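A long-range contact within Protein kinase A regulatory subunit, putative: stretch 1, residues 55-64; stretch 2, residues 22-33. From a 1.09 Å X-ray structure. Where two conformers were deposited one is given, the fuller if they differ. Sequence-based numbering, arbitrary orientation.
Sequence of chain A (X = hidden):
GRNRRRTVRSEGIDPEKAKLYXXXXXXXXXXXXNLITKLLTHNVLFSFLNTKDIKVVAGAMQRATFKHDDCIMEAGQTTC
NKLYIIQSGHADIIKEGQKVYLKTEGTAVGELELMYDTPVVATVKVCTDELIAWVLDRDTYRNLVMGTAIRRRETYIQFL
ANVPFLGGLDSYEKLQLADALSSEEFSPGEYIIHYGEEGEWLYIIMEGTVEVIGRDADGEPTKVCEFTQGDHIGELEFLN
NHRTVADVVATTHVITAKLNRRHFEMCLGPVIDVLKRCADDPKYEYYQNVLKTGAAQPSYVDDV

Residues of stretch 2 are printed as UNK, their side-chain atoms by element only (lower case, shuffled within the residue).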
ATOM      1  N   LYS A  55      -5.527 -13.328 -10.396  1.00 10.93           N
ATOM      2  CA  LYS A  55      -5.642 -14.777 -10.354  1.00 10.85           C
ATOM      3  C   LYS A  55      -4.710 -15.448 -11.364  1.00 11.37           C
ATOM      4  O   LYS A  55      -4.193 -16.534 -11.081  1.00 11.31           O
ATOM      5  CB  LYS A  55      -7.105 -15.202 -10.473  1.00 13.35           C
ATOM      6  CG  LYS A  55      -7.895 -14.809  -9.231  1.00 17.00           C
ATOM      7  CD  LYS A  55      -9.381 -15.094  -9.348  1.00 25.38           C
ATOM      8  CE  LYS A  55      -9.683 -16.571  -9.219  1.00 34.78           C
ATOM      9  NZ  LYS A  55     -11.154 -16.839  -9.311  1.00 36.02           N
ATOM     10  N   VAL A  56      -4.450 -14.818 -12.513  1.00 10.54           N
ATOM     11  CA  VAL A  56      -3.442 -15.345 -13.436  1.00  9.65           C
ATOM     12  C   VAL A  56      -2.080 -15.381 -12.761  1.00 10.18           C
ATOM     13  O   VAL A  56      -1.347 -16.376 -12.838  1.00 11.29           O
ATOM     14  CB  VAL A  56      -3.397 -14.514 -14.736  1.00 11.59           C
ATOM     15  CG1 VAL A  56      -2.219 -14.916 -15.602  1.00 13.56           C
ATOM     16  CG2 VAL A  56      -4.692 -14.658 -15.522  1.00 13.12           C
ATOM     17  N   VAL A  57      -1.702 -14.279 -12.119  1.00  9.85           N
ATOM     18  CA  VAL A  57      -0.413 -14.206 -11.447  1.00 10.46           C
ATOM     19  C   VAL A  57      -0.332 -15.274 -10.363  1.00 10.76           C
ATOM     20  O   VAL A  57       0.666 -15.994 -10.251  1.00 11.20           O
ATOM     21  CB  VAL A  57      -0.188 -12.786 -10.894  1.00 12.24           C
ATOM     22  CG1 VAL A  57       1.023 -12.743  -9.993  1.00 13.30           C
ATOM     23  CG2 VAL A  57      -0.015 -11.788 -12.039  1.00 14.21           C
ATOM     24  N   ALA A  58      -1.384 -15.407  -9.556  1.00 10.09           N
ATOM     25  CA  ALA A  58      -1.422 -16.443  -8.529  1.00 11.19           C
ATOM     26  C   ALA A  58      -1.220 -17.826  -9.122  1.00 10.85           C
ATOM     27  O   ALA A  58      -0.453 -18.643  -8.585  1.00 12.09           O
ATOM     28  CB  ALA A  58      -2.710 -16.358  -7.714  1.00 11.62           C
ATOM     29  N   GLY A  59      -1.886 -18.111 -10.232  1.00 11.11           N
ATOM     30  CA  GLY A  59      -1.724 -19.393 -10.886  1.00 11.09           C
ATOM     31  C   GLY A  59      -0.309 -19.665 -11.333  1.00 10.43           C
ATOM     32  O   GLY A  59       0.112 -20.821 -11.399  1.00 11.66           O
ATOM     33  N   ALA A  60       0.439 -18.615 -11.657  1.00  9.91           N
ATOM     34  CA  ALA A  60       1.800 -18.765 -12.148  1.00  9.74           C
ATOM     35  C   ALA A  60       2.815 -18.963 -11.032  1.00 10.28           C
ATOM     36  O   ALA A  60       3.974 -19.279 -11.322  1.00 11.68           O
ATOM     37  CB  ALA A  60       2.221 -17.534 -12.960  1.00 10.91           C
ATOM     38  N   MET A  61       2.413 -18.824  -9.784  0.72 10.98           N
ATOM     39  CA  MET A  61       3.356 -18.893  -8.686  0.72  9.38           C
ATOM     40  C   MET A  61       3.586 -20.318  -8.215  0.72 10.14           C
ATOM     41  O   MET A  61       2.743 -21.213  -8.380  0.72 11.13           O
ATOM     42  CB  MET A  61       2.865 -18.013  -7.549  0.72 11.45           C
ATOM     43  CG  MET A  61       2.845 -16.548  -7.954  0.72  8.85           C
ATOM     44  SD  MET A  61       2.414 -15.412  -6.629  0.72 12.55           S
ATOM     45  CE  MET A  61       0.776 -15.099  -6.821  0.72 42.45           C
ATOM     46  N   GLN A  62       4.772 -20.529  -7.662  1.00  9.54           N
ATOM     47  CA  GLN A  62       5.150 -21.820  -7.103  1.00 10.15           C
ATOM     48  C   GLN A  62       5.665 -21.608  -5.686  1.00  9.81           C
ATOM     49  O   GLN A  62       6.240 -20.568  -5.363  1.00 11.20           O
ATOM     50  CB  GLN A  62       6.261 -22.455  -7.931  1.00 11.28           C
ATOM     51  CG  GLN A  62       5.927 -22.632  -9.405  1.00 13.19           C
ATOM     52  CD  GLN A  62       7.116 -23.149 -10.182  1.00 16.61           C
ATOM     53  OE1 GLN A  62       7.910 -22.377 -10.740  1.00 21.88           O
ATOM     54  NE2 GLN A  62       7.263 -24.453 -10.198  1.00 17.32           N
ATOM     55  N   ARG A  63       5.500 -22.605  -4.836  1.00  9.61           N
ATOM     56  CA  ARG A  63       5.864 -22.453  -3.434  1.00  9.28           C
ATOM     57  C   ARG A  63       7.310 -22.844  -3.186  1.00  9.30           C
ATOM     58  O   ARG A  63       7.794 -23.834  -3.737  1.00 12.10           O
ATOM     59  CB  ARG A  63       4.954 -23.303  -2.558  1.00 10.01           C
ATOM     60  CG  ARG A  63       5.189 -23.113  -1.054  1.00 10.50           C
ATOM     61  CD  ARG A  63       3.999 -23.650  -0.278  1.00 11.59           C
ATOM     62  NE  ARG A  63       3.801 -25.063  -0.570  1.00 12.11           N
ATOM     63  CZ  ARG A  63       2.649 -25.708  -0.530  1.00 10.44           C
ATOM     64  NH1 ARG A  63       2.636 -26.996  -0.826  1.00 12.62           N
ATOM     65  NH2 ARG A  63       1.531 -25.093  -0.210  1.00 10.56           N
ATOM     66  N   ALA A  64       7.976 -22.097  -2.319  1.00  9.75           N
ATOM     67  CA  ALA A  64       9.324 -22.420  -1.876  1.00 10.09           C
ATOM     68  C   ALA A  64       9.416 -22.231  -0.372  1.00 10.07           C
ATOM     69  O   ALA A  64       8.702 -21.407   0.199  1.00 10.95           O
ATOM     70  CB  ALA A  64      10.350 -21.516  -2.561  1.00 12.69           C
ATOM     71  N   UNK A  22       1.326 -15.517 -22.447  1.00 19.09           N
ATOM     72  CA  UNK A  22       0.547 -16.410 -21.599  1.00 17.92           C
ATOM     73  C   UNK A  22       1.419 -16.840 -20.424  1.00 15.68           C
ATOM     74  O   UNK A  22       2.465 -17.466 -20.613  1.00 16.11           O
ATOM     75  o   UNK A  22      -1.738 -19.832 -23.309  1.00 49.96           O
ATOM     76  c   UNK A  22      -1.396 -19.787 -22.127  1.00 46.85           C
ATOM     77  c   UNK A  22       0.018 -17.635 -22.356  1.00 20.66           C
ATOM     78  n   UNK A  22      -1.418 -20.856 -21.333  1.00 49.95           N
ATOM     79  c   UNK A  22      -0.944 -18.481 -21.487  1.00 28.84           C
ATOM     80  N   UNK A  23       0.978 -16.523 -19.222  1.00 13.72           N
ATOM     81  CA  UNK A  23       1.711 -16.930 -18.043  1.00 12.69           C
ATOM     82  C   UNK A  23       1.619 -18.441 -17.853  1.00 14.98           C
ATOM     83  O   UNK A  23       0.626 -19.070 -18.238  1.00 16.01           O
ATOM     84  c   UNK A  23       1.111 -16.259 -16.819  1.00 15.13           C
ATOM     85  N   UNK A  24       2.621 -19.047 -17.225  1.00 13.71           N
ATOM     86  CA  UNK A  24       2.478 -20.449 -16.833  1.00 14.17           C
ATOM     87  C   UNK A  24       1.352 -20.598 -15.834  1.00 12.97           C
ATOM     88  O   UNK A  24       1.001 -19.661 -15.122  1.00 12.90           O
ATOM     89  c   UNK A  24       3.880 -18.468 -16.743  1.00 14.00           C
ATOM     90  c   UNK A  24       3.831 -20.790 -16.207  1.00 19.56           C
ATOM     91  c   UNK A  24       4.409 -19.518 -15.805  1.00 19.78           C
ATOM     92  N   UNK A  25       0.779 -21.794 -15.791  1.00 14.64           N
ATOM     93  CA  UNK A  25      -0.256 -22.115 -14.822  1.00 14.21           C
ATOM     94  C   UNK A  25       0.131 -23.407 -14.133  1.00 12.74           C
ATOM     95  O   UNK A  25       0.282 -24.445 -14.788  1.00 15.63           O
ATOM     96  c   UNK A  25      -1.658 -22.234 -15.446  1.00 16.63           C
ATOM     97  o   UNK A  25      -5.542 -23.663 -11.502  1.00 27.01           O
ATOM     98  c   UNK A  25      -3.543 -23.723 -14.600  1.00 24.51           C
ATOM     99  c   UNK A  25      -2.715 -22.614 -14.417  1.00 17.40           C
ATOM    100  c   UNK A  25      -2.857 -21.885 -13.238  1.00 22.27           C
ATOM    101  c   UNK A  25      -3.798 -22.235 -12.275  1.00 19.95           C
ATOM    102  c   UNK A  25      -4.496 -24.074 -13.642  1.00 24.90           C
ATOM    103  c   UNK A  25      -4.616 -23.324 -12.479  1.00 25.69           C
ATOM    104  N   UNK A  26       0.310 -23.336 -12.829  1.00 12.67           N
ATOM    105  CA  UNK A  26       0.526 -24.503 -11.992  1.00 13.85           C
ATOM    106  C   UNK A  26      -0.748 -24.669 -11.189  1.00 14.39           C
ATOM    107  O   UNK A  26      -1.113 -23.787 -10.410  1.00 14.08           O
ATOM    108  c   UNK A  26       1.733 -24.287 -11.082  1.00 15.65           C
ATOM    109  c   UNK A  26       3.750 -25.043 -12.354  1.00 19.67           C
ATOM    110  c   UNK A  26       4.906 -24.792 -13.051  1.00 23.59           C
ATOM    111  c   UNK A  26       4.584 -22.457 -12.732  1.00 17.45           C
ATOM    112  c   UNK A  26       3.427 -22.709 -12.037  1.00 15.38           C
ATOM    113  c   UNK A  26       5.323 -23.501 -13.243  1.00 21.73           C
ATOM    114  c   UNK A  26       2.998 -24.004 -11.833  1.00 15.85           C
ATOM    115  N   UNK A  27      -1.433 -25.789 -11.391  1.00 16.94           N
ATOM    116  CA  UNK A  27      -2.800 -25.918 -10.901  1.00 18.42           C
ATOM    117  C   UNK A  27      -2.881 -25.639  -9.405  1.00 15.37           C
ATOM    118  O   UNK A  27      -2.047 -26.105  -8.624  1.00 17.17           O
ATOM    119  o   UNK A  27      -4.618 -29.738 -11.178  1.00 63.38           O
ATOM    120  o   UNK A  27      -6.594 -28.934 -10.646  1.00 65.43           O
ATOM    121  c   UNK A  27      -5.397 -28.783 -10.973  1.00 59.31           C
ATOM    122  c   UNK A  27      -4.866 -27.372 -11.118  1.00 43.94           C
ATOM    123  c   UNK A  27      -3.350 -27.315 -11.207  1.00 28.11           C
ATOM    124  N   UNK A  28      -3.890 -24.862  -9.023  1.00 15.97           N
ATOM    125  CA  UNK A  28      -4.099 -24.437  -7.649  1.00 16.26           C
ATOM    126  C   UNK A  28      -5.464 -24.921  -7.192  1.00 15.92           C
ATOM    127  O   UNK A  28      -6.428 -24.911  -7.967  1.00 16.62           O
ATOM    128  c   UNK A  28      -2.811 -22.223  -7.954  1.00 12.63           C
ATOM    129  c   UNK A  28      -0.426 -21.765  -7.279  1.00 12.68           C
ATOM    130  n   UNK A  28       0.181 -22.042  -8.572  1.00 15.72           N
ATOM    131  c   UNK A  28      -4.095 -22.910  -7.546  1.00 14.92           C
ATOM    132  c   UNK A  28      -1.664 -22.590  -7.026  1.00 14.17           C
ATOM    133  N   UNK A  29      -5.550 -25.333  -5.930  1.00 14.09           N
ATOM    134  CA  UNK A  29      -6.838 -25.567  -5.316  1.00 13.94           C
ATOM    135  C   UNK A  29      -7.511 -24.223  -5.028  1.00 12.71           C
ATOM    136  O   UNK A  29      -6.875 -23.163  -5.028  1.00 12.50           O
ATOM    137  c   UNK A  29      -6.645 -26.318  -4.006  1.00 14.77           C
ATOM    138  o   UNK A  29      -6.044 -25.444  -3.072  1.00 12.63           O
ATOM    139  N   UNK A  30      -8.811 -24.265  -4.741  1.00 14.79           N
ATOM    140  CA  UNK A  30      -9.508 -23.045  -4.364  1.00 14.50           C
ATOM    141  C   UNK A  30      -8.888 -22.422  -3.121  1.00 12.83           C
ATOM    142  O   UNK A  30      -8.720 -21.203  -3.050  1.00 13.06           O
ATOM    143  c   UNK A  30     -11.827 -22.093  -3.933  1.00 51.12           C
ATOM    144  o   UNK A  30     -13.757 -21.970  -2.547  1.00 79.41           O
ATOM    145  c   UNK A  30     -10.985 -23.345  -4.125  1.00 17.38           C
ATOM    146  c   UNK A  30     -13.274 -22.403  -3.615  1.00 79.22           C
ATOM    147  o   UNK A  30     -13.926 -23.089  -4.430  1.00 79.98           O
ATOM    148  N   UNK A  31      -8.527 -23.247  -2.134  1.00 12.11           N
ATOM    149  CA  UNK A  31      -7.932 -22.724  -0.908  1.00 12.15           C
ATOM    150  C   UNK A  31      -6.567 -22.100  -1.181  1.00 11.32           C
ATOM    151  O   UNK A  31      -6.240 -21.059  -0.603  1.00 11.28           O
ATOM    152  c   UNK A  31      -9.157 -24.153   0.828  1.00 18.53           C
ATOM    153  c   UNK A  31      -7.824 -23.830   0.153  1.00 14.11           C
ATOM    154  o   UNK A  31      -9.990 -23.245   1.033  1.00 21.31           O
ATOM    155  o   UNK A  31      -9.360 -25.334   1.188  1.00 22.03           O
ATOM    156  N   UNK A  32      -5.759 -22.709  -2.054  1.00 11.09           N
ATOM    157  CA  UNK A  32      -4.483 -22.091  -2.423  1.00 10.75           C
ATOM    158  C   UNK A  32      -4.701 -20.767  -3.139  1.00 10.52           C
ATOM    159  O   UNK A  32      -4.004 -19.781  -2.868  1.00 10.78           O
ATOM    160  c   UNK A  32      -3.656 -23.013  -3.321  1.00 10.91           C
ATOM    161  c   UNK A  32      -2.488 -25.238  -3.570  1.00 12.67           C
ATOM    162  o   UNK A  32      -2.947 -25.349  -4.728  1.00 14.91           O
ATOM    163  o   UNK A  32      -1.563 -25.970  -3.155  1.00 20.37           O
ATOM    164  c   UNK A  32      -3.048 -24.195  -2.612  1.00 13.55           C
ATOM    165  N   UNK A  33      -5.641 -20.731  -4.090  0.61 10.93           N
ATOM    166  CA  UNK A  33      -5.941 -19.481  -4.778  0.61 11.27           C
ATOM    167  C   UNK A  33      -6.339 -18.407  -3.786  0.61 11.83           C
ATOM    168  O   UNK A  33      -5.866 -17.267  -3.872  0.61 11.36           O
ATOM    169  c   UNK A  33      -6.137 -18.113  -8.489  0.61 13.62           C
ATOM    170  s   UNK A  33      -5.292 -19.560  -7.883  0.61 14.93           S
ATOM    171  c   UNK A  33      -7.059 -19.694  -5.799  0.61 13.20           C
ATOM    172  c   UNK A  33      -6.616 -20.431  -7.032  0.61 14.14           C
TER
HETATM  173  O   HOH W   1      -1.516 -18.633 -14.508  1.00 14.44           O
HETATM  174  O   HOH W   2      -0.847 -26.611  -0.725  1.00 16.15           O

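Position 22 has three side-chain carbons, the last bearing one oxygen and one nitrogen, the pattern of a glutamine. Its CA-to-CB bond points away from stretch 1 and nothing there is touched: Gln-22, a polar side chain at an exposed site.

Position 23 has a single side-chain carbon, CB, lying 3.8 Å from CG1 of Val-56 and 4.2 Å from CB of Ala-60. It is Ala-23, whose small methyl group fits against the helix side.

At position 24 three carbons close a ring onto the backbone nitrogen. One ring carbon packs 4.1 Å from CB of Ala-60, and the backbone O lies 3.2 Å from CA of Ala-60 in a CA-H...O contact. The ring defines Pro-24, and the packing carbon is its CG. Water 1 donates both to Pro-24 O and to Val-56 O, 2.8 Å each, tying the loop to a helix carbonyl.

Position 25 shows one carbon, then a six-carbon ring bearing an oxygen. Although CA-to-CB points away, the ring comes back, a carbon at its edge 3.6 Å from CA of Gly-59. This is Tyr-25, and the carbon is CD1. The absence of a side chain on Gly-59 matters here, since an ideal CB would sit 2.7 Å from Tyr-25 CD1, a clash.

Position 26 has one carbon and a six-carbon ring without oxygen. Its backbone N donates to O of Gly-59 (2.9 Å, 172°), a nearly linear bond. The flat ring offers a face to Gln-62, whose CG lies 3.8 Å from the ring centroid in a CH-pi contact, while O of Ala-60 meets the ring edge, 3.5 Å from the nearest carbon. It is Phe-26, and that carbon is CE2.

Position 27 carries three carbons, the third with two oxygens, and touches nothing on stretch 1. This is Glu-27; its CA-to-CB bond points away from stretch 1, and the residue is exposed, a place where a charged side chain can meet solvent.

Position 28 has four carbons in a row ending in nitrogen, which lies 2.7 Å from O of Met-61 and 3.1 Å from O of Gly-59. It is Lys-28: the long chain reaches the carbonyls, and its ammonium can serve several acceptors. NZ donates to both, and also to Phe-26 O at 2.8 Å, while backbone Lys-28 N donates to OH of Tyr-25 (3.2 Å).

Position 29 has one carbon and one oxygen. Ser-29 caps the following helix, its OG accepting from N of position 32 at 2.9 Å.

Position 30, three carbons ending in two oxygens, is Glu-30; position 31, one carbon shorter, is Asp-31. Both are exposed, as suits charged groups, and clear of stretch 1.

Position 32 again has three carbons and two oxygens, one oxygen 4.4 Å from NH2 of Arg-63: Glu-32, that oxygen being OE2. Its carboxylate can accept twice: OE1 from Ser-29 N (2.9 Å), beside the capping bond, and OE2 from water 2 (2.6 Å), which accepts from Arg-63 NH2 (2.9 Å).

Position 33 is an unbranched chain of two carbons, sulfur and carbon; the last carbon lies 3.9 Å from CB of Ala-58 and 3.6 Å from O of Lys-55. It is Met-33, whose flexible end supplies this CE.

The contact thus joins apolar packing, from Ala-23 and Pro-24 to the side chain of Met-33 and the ring of Phe-26, with a polar center, where Phe-26 N and Lys-28 NZ satisfy the carbonyls of Gly-59 and Met-61.

Stretch 2 22-33: QAPYFEKSEDEM
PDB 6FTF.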